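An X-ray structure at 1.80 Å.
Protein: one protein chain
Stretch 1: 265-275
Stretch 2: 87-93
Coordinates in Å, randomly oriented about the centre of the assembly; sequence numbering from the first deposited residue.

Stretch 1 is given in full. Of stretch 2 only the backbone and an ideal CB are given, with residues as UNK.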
# COMPACT_ATOMS: atom_id res chain seq x y z
N ASN B 265 -5.49 26.00 -11.00
CA ASN B 265 -4.60 25.28 -11.90
C ASN B 265 -3.16 25.70 -11.66
O ASN B 265 -2.89 26.87 -11.39
CB ASN B 265 -4.92 25.57 -13.34
CG ASN B 265 -6.32 25.15 -13.74
OD1 ASN B 265 -6.83 24.14 -13.31
ND2 ASN B 265 -6.93 25.94 -14.53
N LEU B 266 -2.25 24.77 -11.81
CA LEU B 266 -0.83 25.10 -11.71
C LEU B 266 -0.37 26.15 -12.69
O LEU B 266 -0.73 26.20 -13.85
CB LEU B 266 0.05 23.83 -11.82
CG LEU B 266 -0.08 22.98 -10.58
CD1 LEU B 266 0.51 21.60 -10.78
CD2 LEU B 266 0.64 23.68 -9.44
N ASN B 267 0.46 27.06 -12.18
CA ASN B 267 0.98 28.15 -12.98
C ASN B 267 2.23 27.72 -13.80
O ASN B 267 3.32 27.97 -13.37
CB ASN B 267 1.28 29.39 -12.05
CG ASN B 267 2.06 30.50 -12.72
OD1 ASN B 267 2.05 30.71 -13.92
ND2 ASN B 267 2.80 31.24 -11.89
N GLY B 268 2.04 27.16 -15.00
CA GLY B 268 3.14 26.72 -15.88
C GLY B 268 4.03 25.62 -15.23
O GLY B 268 5.23 25.58 -15.48
N ILE B 269 3.50 24.80 -14.32
CA ILE B 269 4.27 23.91 -13.52
C ILE B 269 3.66 22.53 -13.62
O ILE B 269 2.45 22.40 -13.66
CB ILE B 269 4.22 24.32 -12.02
CG1 ILE B 269 4.96 25.64 -11.80
CG2 ILE B 269 4.71 23.24 -11.07
CD1 ILE B 269 4.45 26.35 -10.54
N GLN B 270 4.51 21.51 -13.67
CA GLN B 270 4.09 20.12 -13.56
C GLN B 270 4.88 19.49 -12.46
O GLN B 270 6.12 19.79 -12.29
CB GLN B 270 4.34 19.33 -14.87
CG GLN B 270 3.23 19.52 -15.89
CD GLN B 270 3.45 18.63 -17.10
OE1 GLN B 270 4.38 17.88 -17.14
NE2 GLN B 270 2.65 18.77 -18.07
N MET B 271 4.23 18.69 -11.65
CA MET B 271 4.93 18.02 -10.61
C MET B 271 5.37 16.66 -11.15
O MET B 271 4.54 15.75 -11.44
CB MET B 271 4.05 17.84 -9.39
CG MET B 271 3.44 19.12 -8.78
SD MET B 271 2.71 18.77 -7.15
CE MET B 271 1.84 20.31 -6.97
N VAL B 272 6.65 16.47 -11.27
CA VAL B 272 7.17 15.25 -11.87
C VAL B 272 6.96 14.07 -10.96
O VAL B 272 6.56 13.01 -11.46
CB VAL B 272 8.67 15.42 -12.27
CG1 VAL B 272 9.21 14.13 -12.88
CG2 VAL B 272 8.82 16.54 -13.27
N ARG B 273 7.29 14.19 -9.68
CA ARG B 273 7.09 13.19 -8.66
C ARG B 273 7.20 13.77 -7.28
O ARG B 273 7.71 14.88 -7.13
CB ARG B 273 8.12 12.02 -8.81
CG ARG B 273 9.51 12.55 -8.55
CD ARG B 273 10.61 11.64 -9.06
NE ARG B 273 10.72 10.56 -8.21
CZ ARG B 273 11.69 10.37 -7.32
NH1 ARG B 273 12.66 11.21 -7.19
NH2 ARG B 273 11.69 9.27 -6.59
N LEU B 274 6.70 13.07 -6.27
CA LEU B 274 7.03 13.37 -4.92
C LEU B 274 8.29 12.60 -4.52
O LEU B 274 8.45 11.43 -4.97
CB LEU B 274 5.92 13.07 -3.93
CG LEU B 274 4.64 13.85 -4.19
CD1 LEU B 274 3.59 13.44 -3.14
CD2 LEU B 274 4.87 15.33 -4.26
N LYS B 275 9.15 13.23 -3.73
CA LYS B 275 10.29 12.51 -3.17
C LYS B 275 9.85 11.42 -2.20
O LYS B 275 8.83 11.50 -1.48
CB LYS B 275 11.25 13.45 -2.44
CG LYS B 275 11.84 14.59 -3.25
CD LYS B 275 12.73 14.06 -4.38
CE LYS B 275 13.42 15.26 -4.96
NZ LYS B 275 14.35 14.91 -6.05
N UNK B 87 -6.63 13.81 -18.74
CA UNK B 87 -6.25 15.19 -18.54
C UNK B 87 -5.22 15.27 -17.49
O UNK B 87 -5.28 14.62 -16.47
CB UNK B 87 -7.45 16.06 -18.18
N UNK B 88 -4.18 16.03 -17.75
CA UNK B 88 -3.14 16.18 -16.78
C UNK B 88 -3.62 17.18 -15.70
O UNK B 88 -4.07 18.25 -16.05
CB UNK B 88 -1.84 16.64 -17.45
N UNK B 89 -3.59 16.78 -14.45
CA UNK B 89 -4.16 17.58 -13.35
C UNK B 89 -3.20 17.83 -12.20
O UNK B 89 -3.36 18.82 -11.51
CB UNK B 89 -5.41 16.89 -12.80
N UNK B 90 -2.16 17.01 -12.03
CA UNK B 90 -1.18 17.23 -10.96
C UNK B 90 -1.91 17.38 -9.61
O UNK B 90 -1.73 18.32 -8.85
CB UNK B 90 -0.33 18.47 -11.25
N UNK B 91 -2.74 16.42 -9.28
CA UNK B 91 -3.53 16.58 -8.06
C UNK B 91 -2.70 16.11 -6.86
O UNK B 91 -2.27 14.96 -6.82
CB UNK B 91 -4.84 15.80 -8.15
N UNK B 92 -2.49 17.01 -5.91
CA UNK B 92 -1.79 16.68 -4.67
C UNK B 92 -2.82 16.34 -3.64
O UNK B 92 -3.74 17.13 -3.41
CB UNK B 92 -0.90 17.83 -4.19
N UNK B 93 -2.72 15.15 -3.05
CA UNK B 93 -3.64 14.68 -2.05
C UNK B 93 -2.96 14.71 -0.71
O UNK B 93 -2.00 13.97 -0.48
CB UNK B 93 -4.15 13.27 -2.38

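Position 87 lies before the strand. Its CA-to-CB bond points sideways, and nothing of stretch 1 is within 5.5 Å of the ideal CB. Almost any side chain would fit, a polar one easily. The deposited residue is Lys87. It makes no contact with stretch 1, although its end comes nearer than its CB.

Position 88 begins the strand, and its CB points toward stretch 1. The ideal CB is 5.0 Å from Gln270 NE2, so a small side chain would not reach the polar groups beyond. There, stretch 1 offers acceptors: the side-chain oxygen of Gln270 and the carbonyl of Met271. A long donor such as arginine or lysine would suit, and glutamine is also possible. The residue is Arg88. Its guanidinium has Gln270 OE1 over one face, with Arg88 NH1 to Gln270 OE1 at 3.5 Å. Met271 O lies at its edge, near the plane, 3.2 Å from Arg88 NH2. Water 1 links the two side chains. It donates to Gln270 OE1 at 3.1 Å and accepts a weak hydrogen bond from Arg88 NH2, also at 3.1 Å.

Position 89 points its CB away from stretch 1. The contact sets no demand on the side chain. Phi and psi of -127° and -22° are not fully extended and do not choose one; many residues would fit. It is Val89. Its side chain makes no contact, but its backbone takes part: water 2 donates to Val89 O at 3.3 Å and accepts from Leu266 N at 2.9 Å.

Position 90 faces stretch 1 most closely. Its CA and that of Met271 are the nearest pairing between the strands. The ideal CB is a tight 3.3 Å from Leu266 CD1 and 4.6 Å from Met271 CG, so bulk at this point is limited. Phi and psi of 52° and 53° are left-handed, which favours glycine, asparagine or aspartate. The backbone NH of Met271 points into this space, so a short acceptor fits best. The residue is Asp90. Met271 N donates to Asp90 OD1 at 2.8 Å, with an angle of 159°. The carboxylate also holds the side chain of position 88: Arg88 NH2 forms a salt bridge with Asp90 OD1 at 3.0 Å, and Arg88 NE donates to Asp90 OD2 at 3.1 Å. One carboxylate thus bonds to both the Met271 backbone and the guanidinium of Arg88.

Position 91 points away, with nothing of stretch 1 near its ideal CB. A polar or charged residue would be acceptable. It is Lys91, which makes no contact.

Position 92 points toward stretch 1 again. The ideal CB is 4.6 Å from Met271 CE, and the side chain of Leu274 lies farther on. The surroundings are apolar, so leucine, isoleucine, methionine or phenylalanine could serve. It is Leu92, and its CD1 packs 4.2 Å from Leu274 CD2.

Position 93 points sideways, with no neighbour from stretch 1. Many residues would do. It is Ile93, out of contact here.

Stretch 2, residues 87-93: KRVDKLI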
# COMPACT_ATOMS: atom_id res chain seq x y z
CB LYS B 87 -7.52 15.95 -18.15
CG LYS B 87 -7.40 17.44 -18.14
CD LYS B 87 -8.83 17.98 -18.25
CE LYS B 87 -8.98 19.33 -17.57
NZ LYS B 87 -8.94 19.24 -16.08
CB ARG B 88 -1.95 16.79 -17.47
CG ARG B 88 -0.87 17.09 -16.50
CD ARG B 88 0.03 15.91 -16.42
NE ARG B 88 0.96 16.12 -15.32
CZ ARG B 88 2.19 15.61 -15.26
NH1 ARG B 88 2.71 14.89 -16.27
NH2 ARG B 88 2.91 15.86 -14.23
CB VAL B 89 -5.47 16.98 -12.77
CG1 VAL B 89 -6.60 16.98 -13.82
CG2 VAL B 89 -5.26 15.60 -12.20
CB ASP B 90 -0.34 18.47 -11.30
CG ASP B 90 0.62 18.27 -12.55
OD1 ASP B 90 1.64 17.73 -12.33
OD2 ASP B 90 0.38 18.67 -13.74
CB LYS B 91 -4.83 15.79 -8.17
CG LYS B 91 -5.67 15.86 -6.89
CD LYS B 91 -7.12 15.49 -7.12
CE LYS B 91 -7.23 14.01 -6.86
NZ LYS B 91 -8.65 13.55 -6.96
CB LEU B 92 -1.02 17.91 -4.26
CG LEU B 92 -0.11 17.79 -3.07
CD1 LEU B 92 1.03 16.83 -3.37
CD2 LEU B 92 0.45 19.16 -2.72
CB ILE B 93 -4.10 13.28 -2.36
CG1 ILE B 93 -4.88 13.27 -3.71
CG2 ILE B 93 -5.03 12.80 -1.25
CD1 ILE B 93 -4.91 11.89 -4.35
O HOH W 1 5.71 15.60 -15.54
O HOH W 2 -3.11 22.01 -12.28
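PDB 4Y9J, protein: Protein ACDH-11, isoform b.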